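Local coordinates for protelomerase (Agrobacterium tumefaciens, PDB 4F43), which resolves replicated telomeres by cutting DNA and rejoining the strands into closed hairpin ends, and protects the hairpins it makes, at a contact of chain A with DNA. Numbering follows the deposited sequence.

Contact 1: a contact of chain A with DNA. Residues 185-187, 192, 293-294, 297. With nucleotides of chain B.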
ATOM      1  N   LYS A 185       6.550   1.650  -1.807  1.00 34.21           N
ATOM      2  CA  LYS A 185       6.631   2.545  -0.650  1.00 28.48           C
ATOM      3  C   LYS A 185       8.041   2.699  -0.079  1.00 31.19           C
ATOM      4  O   LYS A 185       8.210   3.157   1.052  1.00 33.06           O
ATOM      5  CB  LYS A 185       5.674   2.091   0.458  1.00 14.66           C
ATOM      6  CG  LYS A 185       4.212   2.021   0.047  1.00 16.54           C
ATOM      7  CD  LYS A 185       3.338   1.643   1.232  1.00 18.08           C
ATOM      8  CE  LYS A 185       3.516   2.634   2.375  1.00 19.90           C
ATOM      9  NZ  LYS A 185       2.797   2.203   3.606  1.00 20.79           N
ATOM     10  N   THR A 186       9.049   2.320  -0.859  1.00 36.06           N
ATOM     11  CA  THR A 186      10.431   2.369  -0.393  1.00 28.04           C
ATOM     12  C   THR A 186      10.982   3.790  -0.382  1.00 37.56           C
ATOM     13  O   THR A 186      11.838   4.121   0.439  1.00 37.53           O
ATOM     14  CB  THR A 186      11.355   1.490  -1.258  1.00 19.85           C
ATOM     15  OG1 THR A 186      11.386   1.995  -2.599  1.00 30.10           O
ATOM     16  CG2 THR A 186      10.868   0.052  -1.268  1.00 17.51           C
ATOM     17  N   LYS A 187      10.491   4.616  -1.303  1.00 39.64           N
ATOM     18  CA  LYS A 187      10.976   5.984  -1.477  1.00 34.41           C
ATOM     19  C   LYS A 187      12.477   6.036  -1.758  1.00 39.04           C
ATOM     20  O   LYS A 187      13.135   7.039  -1.481  1.00 37.39           O
ATOM     21  CB  LYS A 187      10.617   6.853  -0.268  1.00 28.02           C
ATOM     22  CG  LYS A 187       9.144   7.217  -0.185  1.00 31.25           C
ATOM     23  CD  LYS A 187       8.818   7.976   1.092  1.00 29.40           C
ATOM     24  CE  LYS A 187       8.908   7.070   2.310  1.00 36.69           C
ATOM     25  NZ  LYS A 187       8.490   7.771   3.556  1.00 40.40           N
ATOM     26  N   THR A 192      16.430   0.192   2.009  1.00 29.66           N
ATOM     27  CA  THR A 192      15.113  -0.327   1.659  1.00 36.39           C
ATOM     28  C   THR A 192      15.226  -1.363   0.548  1.00 41.09           C
ATOM     29  O   THR A 192      16.310  -1.596   0.013  1.00 38.92           O
ATOM     30  CB  THR A 192      14.156   0.795   1.216  1.00 40.48           C
ATOM     31  OG1 THR A 192      14.606   1.350  -0.026  1.00 48.26           O
ATOM     32  CG2 THR A 192      14.096   1.892   2.270  1.00 33.62           C
ATOM     33  N   HIS A 293      11.215  -4.656   4.708  1.00 22.56           N
ATOM     34  CA  HIS A 293      11.160  -3.346   5.342  1.00 34.67           C
ATOM     35  C   HIS A 293      12.519  -2.661   5.346  1.00 50.74           C
ATOM     36  O   HIS A 293      13.511  -3.218   4.876  1.00 37.37           O
ATOM     37  CB  HIS A 293      10.642  -3.466   6.777  1.00 16.16           C
ATOM     38  CG  HIS A 293       9.184  -3.785   6.870  1.00 14.55           C
ATOM     39  ND1 HIS A 293       8.600  -4.271   8.022  1.00  8.83           N
ATOM     40  CD2 HIS A 293       8.188  -3.687   5.958  1.00 11.05           C
ATOM     41  CE1 HIS A 293       7.311  -4.459   7.813  1.00  9.08           C
ATOM     42  NE2 HIS A 293       7.034  -4.112   6.569  1.00  9.34           N
ATOM     43  N   ASN A 294      12.548  -1.444   5.880  1.00 59.36           N
ATOM     44  CA  ASN A 294      13.783  -0.689   6.041  1.00 54.28           C
ATOM     45  C   ASN A 294      14.777  -1.464   6.901  1.00 51.08           C
ATOM     46  O   ASN A 294      14.378  -2.251   7.759  1.00 45.22           O
ATOM     47  CB  ASN A 294      13.479   0.671   6.675  1.00 47.11           C
ATOM     48  CG  ASN A 294      14.701   1.561   6.768  1.00 53.79           C
ATOM     49  OD1 ASN A 294      15.599   1.493   5.929  1.00 58.20           O
ATOM     50  ND2 ASN A 294      14.745   2.401   7.798  1.00 56.56           N
ATOM     51  N   ASP A 297      14.607  -2.142  10.899  1.00 35.33           N
ATOM     52  CA  ASP A 297      13.289  -1.656  11.289  1.00 37.47           C
ATOM     53  C   ASP A 297      12.398  -2.807  11.745  1.00 31.03           C
ATOM     54  O   ASP A 297      12.068  -3.697  10.961  1.00 34.54           O
ATOM     55  CB  ASP A 297      12.633  -0.908  10.127  1.00 43.94           C
ATOM     56  CG  ASP A 297      11.221  -0.456  10.441  1.00 50.56           C
ATOM     57  OD1 ASP A 297      10.424  -0.316   9.490  1.00 62.26           O
ATOM     58  OD2 ASP A 297      10.907  -0.238  11.631  1.00 41.94           O
TER
ATOM     59  O5'  DT B  14       4.062  -0.118   4.569  1.00 21.72           O
ATOM     60  C5'  DT B  14       5.402  -0.261   5.020  1.00 21.74           C
ATOM     61  C4'  DT B  14       6.230   0.954   4.642  1.00 22.35           C
ATOM     62  O4'  DT B  14       5.584   2.148   5.148  1.00 21.78           O
ATOM     63  C3'  DT B  14       7.650   0.957   5.204  1.00 21.80           C
ATOM     64  O3'  DT B  14       8.583   1.174   4.153  1.00 21.79           O
ATOM     65  C2'  DT B  14       7.664   2.098   6.218  1.00 21.84           C
ATOM     66  C1'  DT B  14       6.556   3.006   5.703  1.00 21.83           C
ATOM     67  N1   DT B  14       5.904   3.814   6.768  1.00 21.86           N
ATOM     68  C2   DT B  14       5.851   5.180   6.629  1.00 24.90           C
ATOM     69  O2   DT B  14       6.317   5.770   5.671  1.00 23.79           O
ATOM     70  N3   DT B  14       5.227   5.833   7.657  1.00 30.90           N
ATOM     71  C4   DT B  14       4.666   5.273   8.787  1.00 26.66           C
ATOM     72  O4   DT B  14       4.128   5.957   9.653  1.00 21.98           O
ATOM     73  C5   DT B  14       4.757   3.836   8.870  1.00 24.59           C
ATOM     74  C7   DT B  14       4.182   3.111  10.051  1.00 27.73           C
ATOM     75  C6   DT B  14       5.363   3.184   7.869  1.00 21.87           C
ATOM     76  P    DC B  15      10.133   0.802   4.358  1.00 46.65           P
ATOM     77  OP1  DC B  15      10.612   0.145   3.122  1.00 50.61           O
ATOM     78  OP2  DC B  15      10.268   0.106   5.657  1.00 44.02           O
ATOM     79  O5'  DC B  15      10.846   2.230   4.490  1.00 81.85           O
ATOM     80  C5'  DC B  15      10.823   3.128   3.386  1.00 72.67           C
ATOM     81  C4'  DC B  15      11.164   4.549   3.800  1.00 56.84           C
ATOM     82  O4'  DC B  15      10.163   5.046   4.726  1.00 41.27           O
ATOM     83  C3'  DC B  15      12.507   4.732   4.505  1.00 51.93           C
ATOM     84  O3'  DC B  15      13.116   5.946   4.074  1.00 42.12           O
ATOM     85  C2'  DC B  15      12.092   4.822   5.968  1.00 37.82           C
ATOM     86  C1'  DC B  15      10.838   5.662   5.800  1.00 37.79           C
ATOM     87  N1   DC B  15       9.959   5.686   6.993  1.00 35.29           N
ATOM     88  C2   DC B  15       9.271   6.864   7.300  1.00 33.93           C
ATOM     89  O2   DC B  15       9.410   7.853   6.568  1.00 39.85           O
ATOM     90  N3   DC B  15       8.468   6.885   8.393  1.00 32.34           N
ATOM     91  C4   DC B  15       8.348   5.793   9.152  1.00 35.20           C
ATOM     92  N4   DC B  15       7.545   5.859  10.220  1.00 36.50           N
ATOM     93  C5   DC B  15       9.047   4.585   8.850  1.00 35.00           C
ATOM     94  C6   DC B  15       9.837   4.572   7.771  1.00 36.17           C
ATOM     95  P    DT B  20       5.223  15.355   2.466  1.00 31.70           P
ATOM     96  OP1  DT B  20       5.817  16.190   1.399  1.00 34.23           O
ATOM     97  OP2  DT B  20       3.796  15.515   2.823  1.00 28.49           O
ATOM     98  O5'  DT B  20       5.483  13.823   2.087  1.00 35.70           O
ATOM     99  C5'  DT B  20       6.778  13.398   1.673  1.00 34.24           C
ATOM    100  C4'  DT B  20       6.748  11.957   1.195  1.00 28.46           C
ATOM    101  O4'  DT B  20       6.353  11.094   2.291  1.00 28.16           O
ATOM    102  C3'  DT B  20       5.774  11.671   0.055  1.00 28.95           C
ATOM    103  O3'  DT B  20       6.347  10.748  -0.865  1.00 29.49           O
ATOM    104  C2'  DT B  20       4.567  11.069   0.769  1.00 28.76           C
ATOM    105  C1'  DT B  20       5.232  10.323   1.917  1.00 28.40           C
ATOM    106  N1   DT B  20       4.344  10.193   3.096  1.00 28.10           N
ATOM    107  C2   DT B  20       4.104   8.945   3.624  1.00 30.58           C
ATOM    108  O2   DT B  20       4.590   7.924   3.174  1.00 46.25           O
ATOM    109  N3   DT B  20       3.268   8.942   4.709  1.00 27.99           N
ATOM    110  C4   DT B  20       2.660  10.030   5.307  1.00 27.80           C
ATOM    111  O4   DT B  20       1.923   9.911   6.284  1.00 27.80           O
ATOM    112  C5   DT B  20       2.957  11.302   4.697  1.00 27.79           C
ATOM    113  C7   DT B  20       2.366  12.563   5.244  1.00 27.83           C
ATOM    114  C6   DT B  20       3.772  11.324   3.636  1.00 41.00           C
ATOM    115  P    DA B  21       5.547  10.327  -2.194  1.00 30.90           P
ATOM    116  OP1  DA B  21       6.534  10.152  -3.283  1.00 39.47           O
ATOM    117  OP2  DA B  21       4.420  11.270  -2.369  1.00 25.49           O
ATOM    118  O5'  DA B  21       4.938   8.894  -1.825  1.00 39.50           O
ATOM    119  C5'  DA B  21       5.794   7.758  -1.713  1.00 24.89           C
ATOM    120  C4'  DA B  21       5.010   6.498  -1.386  1.00 25.68           C
ATOM    121  O4'  DA B  21       4.247   6.703  -0.172  1.00 23.87           O
ATOM    122  C3'  DA B  21       3.987   6.059  -2.431  1.00 25.42           C
ATOM    123  O3'  DA B  21       3.833   4.647  -2.382  1.00 30.75           O
ATOM    124  C2'  DA B  21       2.720   6.744  -1.941  1.00 24.42           C
ATOM    125  C1'  DA B  21       2.878   6.491  -0.448  1.00 23.91           C
ATOM    126  N9   DA B  21       2.099   7.373   0.412  1.00 23.79           N
ATOM    127  C8   DA B  21       1.951   8.729   0.320  1.00 24.08           C
ATOM    128  N7   DA B  21       1.183   9.239   1.256  1.00 23.97           N
ATOM    129  C5   DA B  21       0.806   8.140   2.012  1.00 23.54           C
ATOM    130  C6   DA B  21      -0.006   7.987   3.155  1.00 23.27           C
ATOM    131  N6   DA B  21      -0.632   8.986   3.791  1.00 23.40           N
ATOM    132  N1   DA B  21      -0.154   6.738   3.634  1.00 22.92           N
ATOM    133  C2   DA B  21       0.452   5.712   3.034  1.00 42.41           C
ATOM    134  N3   DA B  21       1.234   5.729   1.961  1.00 44.93           N
ATOM    135  C4   DA B  21       1.367   6.983   1.503  1.00 23.44           C
ATOM    136  P    DT B  22       3.986   3.768  -3.718  1.00 33.28           P
ATOM    137  OP1  DT B  22       5.404   3.361  -3.833  1.00 33.48           O
ATOM    138  OP2  DT B  22       3.336   4.504  -4.825  1.00 32.72           O
ATOM    139  O5'  DT B  22       3.108   2.463  -3.411  1.00 39.62           O
ATOM    140  C5'  DT B  22       1.688   2.482  -3.548  1.00 33.85           C
ATOM    141  C4'  DT B  22       0.999   2.232  -2.219  1.00 34.74           C
ATOM    142  O4'  DT B  22       0.878   3.484  -1.505  1.00 34.76           O
ATOM    143  C3'  DT B  22      -0.432   1.715  -2.310  1.00 35.18           C
ATOM    144  O3'  DT B  22      -0.458   0.291  -2.319  1.00 35.88           O
ATOM    145  C2'  DT B  22      -1.090   2.255  -1.045  1.00 35.99           C
ATOM    146  C1'  DT B  22      -0.145   3.342  -0.543  1.00 35.71           C
ATOM    147  N1   DT B  22      -0.825   4.655  -0.326  1.00 37.92           N
ATOM    148  C2   DT B  22      -1.678   4.794   0.745  1.00 42.73           C
ATOM    149  O2   DT B  22      -1.913   3.902   1.541  1.00 46.11           O
ATOM    150  N3   DT B  22      -2.252   6.032   0.862  1.00 42.06           N
ATOM    151  C4   DT B  22      -2.072   7.125   0.038  1.00 36.41           C
ATOM    152  O4   DT B  22      -2.644   8.195   0.239  1.00 36.98           O
ATOM    153  C5   DT B  22      -1.168   6.910  -1.065  1.00 35.30           C
ATOM    154  C7   DT B  22      -0.887   8.019  -2.035  1.00 34.68           C
ATOM    155  C6   DT B  22      -0.597   5.704  -1.193  1.00 36.85           C
TER
HETATM  156  O   HOH W   1      -0.300   1.544   3.065  1.00 11.37           O
HETATM  157  O   HOH W   2       7.829  10.465   4.360  1.00 16.10           O
HETATM  158  O   HOH W   3       7.700   4.722  -2.835  1.00 19.19           O
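Lys185 and Lys187 both carry CG anti to the carbonyl carbon and run nearly straight until they bend at chi3. The bends are opposite in sense, 57° in Lys185 and -70° in Lys187, and the two ammonium groups part towards different nucleotides. Both residues have positive phi.

Lys185 is the conserved lysine of the tyrosine-recombinase active site. Its NZ bonds the 5'-oxygen O5' of DT14 at 2.8 Å. It also bonds the sugar ring oxygen O4' of DT14 at 3.2 Å, and so grips one sugar at two points. Its CG lies alongside the backbone of DA21 and DT22. A water carries NZ on to the base oxygen O2 of DT22. The backbone also takes part: Lys185 N donates to phosphate oxygen OP1 of DT22 at 2.9 Å, with 155° at the hydrogen. Lys187 N reaches the same OP1 through another water, which stands 2.9 Å from that oxygen.

Lys187 passes between the two arms of the strand. Its CG packs on C5' of DA21, and CE on C4' of DC15, 3.7 Å away. NZ makes weak bonds to O2 and O4' of DC15, the unpaired nucleotide next to DT14. A water 2.9 Å from Lys187 NZ links it to O4' of DT20.

The phosphate of DC15 is held by a second loop. Asn294 N donates to OP2 at 2.8 Å, and Asn294 CB lies near the same oxygen. His293, the probable catalytic histidine of the family, comes to OP2 with its CA and CB, and its ring turns away from DC15. Thr192 lays its methyl CG2 against C5' of DC15.

The lysines and Thr192 belong to the loop joining strands 177-180 and 198-201. His293, Asn294 and Asp297 lie in the loop between helix 283-291 and the 3-10 helix 300-304.

Contact 2: a contact of chain A with DNA. Residues 107, 185, 300, 303-304. With nucleotides of chain B.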
ATOM      1  N   LYS A 107      -1.997   6.922  15.923  1.00 18.99           N
ATOM      2  CA  LYS A 107      -1.578   5.719  15.206  1.00 16.56           C
ATOM      3  C   LYS A 107      -1.083   4.633  16.159  1.00 18.10           C
ATOM      4  O   LYS A 107      -1.648   3.528  16.217  1.00 27.00           O
ATOM      5  CB  LYS A 107      -0.481   6.053  14.193  1.00 20.48           C
ATOM      6  CG  LYS A 107       0.096   4.837  13.492  1.00 23.91           C
ATOM      7  CD  LYS A 107       1.289   5.203  12.630  1.00 15.61           C
ATOM      8  CE  LYS A 107       2.467   5.654  13.477  1.00 19.77           C
ATOM      9  NZ  LYS A 107       3.652   5.989  12.640  1.00 25.49           N
ATOM     10  N   LYS A 185       6.550   1.650  -1.807  1.00 34.21           N
ATOM     11  CA  LYS A 185       6.631   2.545  -0.650  1.00 28.48           C
ATOM     12  C   LYS A 185       8.041   2.699  -0.079  1.00 31.19           C
ATOM     13  O   LYS A 185       8.210   3.157   1.052  1.00 33.06           O
ATOM     14  CB  LYS A 185       5.674   2.091   0.458  1.00 14.66           C
ATOM     15  CG  LYS A 185       4.212   2.021   0.047  1.00 16.54           C
ATOM     16  CD  LYS A 185       3.338   1.643   1.232  1.00 18.08           C
ATOM     17  CE  LYS A 185       3.516   2.634   2.375  1.00 19.90           C
ATOM     18  NZ  LYS A 185       2.797   2.203   3.606  1.00 20.79           N
ATOM     19  N   THR A 300       7.662  -1.413  12.232  1.00 13.49           N
ATOM     20  CA  THR A 300       6.664  -1.379  11.168  1.00 13.83           C
ATOM     21  C   THR A 300       5.853  -2.676  11.171  1.00 28.52           C
ATOM     22  O   THR A 300       4.677  -2.696  10.801  1.00 32.57           O
ATOM     23  CB  THR A 300       7.315  -1.154   9.790  1.00 12.50           C
ATOM     24  OG1 THR A 300       8.065   0.066   9.809  1.00 21.86           O
ATOM     25  CG2 THR A 300       6.259  -1.066   8.696  1.00  8.41           C
ATOM     26  N   SER A 303       2.318  -3.240  12.942  1.00 23.94           N
ATOM     27  CA  SER A 303       1.055  -2.941  12.278  1.00 25.49           C
ATOM     28  C   SER A 303       0.476  -4.168  11.573  1.00 26.37           C
ATOM     29  O   SER A 303      -0.667  -4.145  11.120  1.00 22.58           O
ATOM     30  CB  SER A 303       1.236  -1.801  11.271  1.00 24.83           C
ATOM     31  OG  SER A 303       1.711  -0.625  11.905  1.00 22.39           O
ATOM     32  N   TYR A 304       1.265  -5.235  11.483  1.00 26.82           N
ATOM     33  CA  TYR A 304       0.836  -6.435  10.765  1.00 22.23           C
ATOM     34  C   TYR A 304       0.375  -7.553  11.695  1.00 21.42           C
ATOM     35  O   TYR A 304       0.021  -8.640  11.240  1.00 25.54           O
ATOM     36  CB  TYR A 304       1.952  -6.943   9.850  1.00 19.89           C
ATOM     37  CG  TYR A 304       2.210  -6.059   8.654  1.00 25.53           C
ATOM     38  CD1 TYR A 304       1.518  -6.249   7.466  1.00 29.79           C
ATOM     39  CD2 TYR A 304       3.144  -5.032   8.712  1.00 27.80           C
ATOM     40  CE1 TYR A 304       1.746  -5.442   6.369  1.00 32.92           C
ATOM     41  CE2 TYR A 304       3.382  -4.219   7.621  1.00 28.94           C
ATOM     42  CZ  TYR A 304       2.680  -4.428   6.451  1.00 32.52           C
ATOM     43  OH  TYR A 304       2.915  -3.618   5.363  1.00 28.59           O
TER
ATOM     44  P    DA B  13      -2.531  -1.050   8.281  1.00 35.61           P
ATOM     45  OP1  DA B  13      -2.979  -2.309   7.645  1.00 35.03           O
ATOM     46  OP2  DA B  13      -2.580  -0.907   9.752  1.00 47.14           O
ATOM     47  O5'  DA B  13      -1.034  -0.753   7.810  1.00 31.00           O
ATOM     48  C5'  DA B  13      -0.747  -0.597   6.427  1.00 30.32           C
ATOM     49  C4'  DA B  13       0.725  -0.295   6.219  1.00 29.56           C
ATOM     50  O4'  DA B  13       0.907   1.137   6.077  1.00 28.71           O
ATOM     51  C3'  DA B  13       1.636  -0.721   7.364  1.00 29.82           C
ATOM     52  O3'  DA B  13       2.880  -1.169   6.843  1.00 30.03           O
ATOM     53  C2'  DA B  13       1.804   0.565   8.165  1.00 29.13           C
ATOM     54  C1'  DA B  13       1.836   1.592   7.040  1.00 28.43           C
ATOM     55  N9   DA B  13       1.447   2.939   7.442  1.00 28.26           N
ATOM     56  C8   DA B  13       0.646   3.305   8.487  1.00 28.81           C
ATOM     57  N7   DA B  13       0.479   4.603   8.593  1.00 29.04           N
ATOM     58  C5   DA B  13       1.222   5.123   7.546  1.00 28.59           C
ATOM     59  C6   DA B  13       1.462   6.439   7.101  1.00 29.06           C
ATOM     60  N6   DA B  13       0.958   7.535   7.680  1.00 30.03           N
ATOM     61  N1   DA B  13       2.253   6.591   6.021  1.00 30.41           N
ATOM     62  C2   DA B  13       2.770   5.510   5.427  1.00 28.66           C
ATOM     63  N3   DA B  13       2.615   4.230   5.752  1.00 30.14           N
ATOM     64  C4   DA B  13       1.824   4.107   6.827  1.00 28.15           C
ATOM     65  O5'  DT B  14       4.062  -0.118   4.569  1.00 21.72           O
ATOM     66  C5'  DT B  14       5.402  -0.261   5.020  1.00 21.74           C
ATOM     67  C4'  DT B  14       6.230   0.954   4.642  1.00 22.35           C
ATOM     68  O4'  DT B  14       5.584   2.148   5.148  1.00 21.78           O
ATOM     69  C3'  DT B  14       7.650   0.957   5.204  1.00 21.80           C
ATOM     70  O3'  DT B  14       8.583   1.174   4.153  1.00 21.79           O
ATOM     71  C2'  DT B  14       7.664   2.098   6.218  1.00 21.84           C
ATOM     72  C1'  DT B  14       6.556   3.006   5.703  1.00 21.83           C
ATOM     73  N1   DT B  14       5.904   3.814   6.768  1.00 21.86           N
ATOM     74  C2   DT B  14       5.851   5.180   6.629  1.00 24.90           C
ATOM     75  O2   DT B  14       6.317   5.770   5.671  1.00 23.79           O
ATOM     76  N3   DT B  14       5.227   5.833   7.657  1.00 30.90           N
ATOM     77  C4   DT B  14       4.666   5.273   8.787  1.00 26.66           C
ATOM     78  O4   DT B  14       4.128   5.957   9.653  1.00 21.98           O
ATOM     79  C5   DT B  14       4.757   3.836   8.870  1.00 24.59           C
ATOM     80  C7   DT B  14       4.182   3.111  10.051  1.00 27.73           C
ATOM     81  C6   DT B  14       5.363   3.184   7.869  1.00 21.87           C
TER
HETATM   82  O   HOH W   4      -0.300   1.544   3.065  1.00 11.37           O
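This is the cleavage site of a tyrosine-recombinase-like telomere resolvase, with Tyr304 as the family's nucleophile. The chain is a fragment of the longer protein that includes its catalytic domain. Lys107 approaches the DNA from the major-groove side. From CB its chain runs out with CG anti to the backbone N (chi1 175°). CB and CG serve as the spacer. CD comes near N7 of DA13 and the carbonyl oxygen O4 of DT14. The bend at chi3 (67°) turns NZ towards the thymine. CE stays 4.2 Å from O4 of DT14, and NZ donates to that oxygen at 3.0 Å. The methyl C7 of the same base lies 3.9 Å from NZ. The tip thus reads the Hoogsteen edge of DT14.

Lys185 reaches the same step from the minor-groove side. Its NZ donates to N3 on the sugar edge of DA13 at 3.0 Å. A water also joins NZ to O4' of that nucleotide. This base contact adds to the hold on the DT14 sugar and may fix where the ammonium group stands.

Tyr304 brings its hydroxyl to the end of DA13. OH hydrogen bonds with the 3'-oxygen O3' of DA13 at 2.9 Å, with the direction undecided. O3' lies to one side of the ring plane, beyond CZ and CE2, 3.2 Å from CE2. O3' donates to O5' of DT14 at 2.8 Å, with no phosphate modelled between them or on Tyr304. The gap marks the likely scissile position; the structure alone does not show whether cleavage or DNA synthesis left it. In this family the tyrosine becomes linked to the 3'-phosphate, and the 5'-hydroxyl is the leaving group. Lys185 may be the acid that protonates that oxygen, as in related enzymes; its protonation is not seen.

Thr300 turns its methyl CG2, anti to the backbone N, against C5' of DT14. Ser303 sets CB beside C2' of DA13, with OG near the same carbon.

Contact 1 and contact 2 are neighbours: the centres of their C-alpha atoms lie about 11 Å apart. They share Lys185 and the nucleotide DT14. Contact 1 follows the DNA from this point into the hairpin turn and across to the opposite arm. Contact 2 takes in the gap between DA13 and DT14, and adds helix 97-115 and the 3-10 helix 300-304. The shared lysine may therefore link grip on the hairpin to the chemistry. This arrangement suits an enzyme that generates and protects hairpin ends. The deposited assembly holds one protein chain.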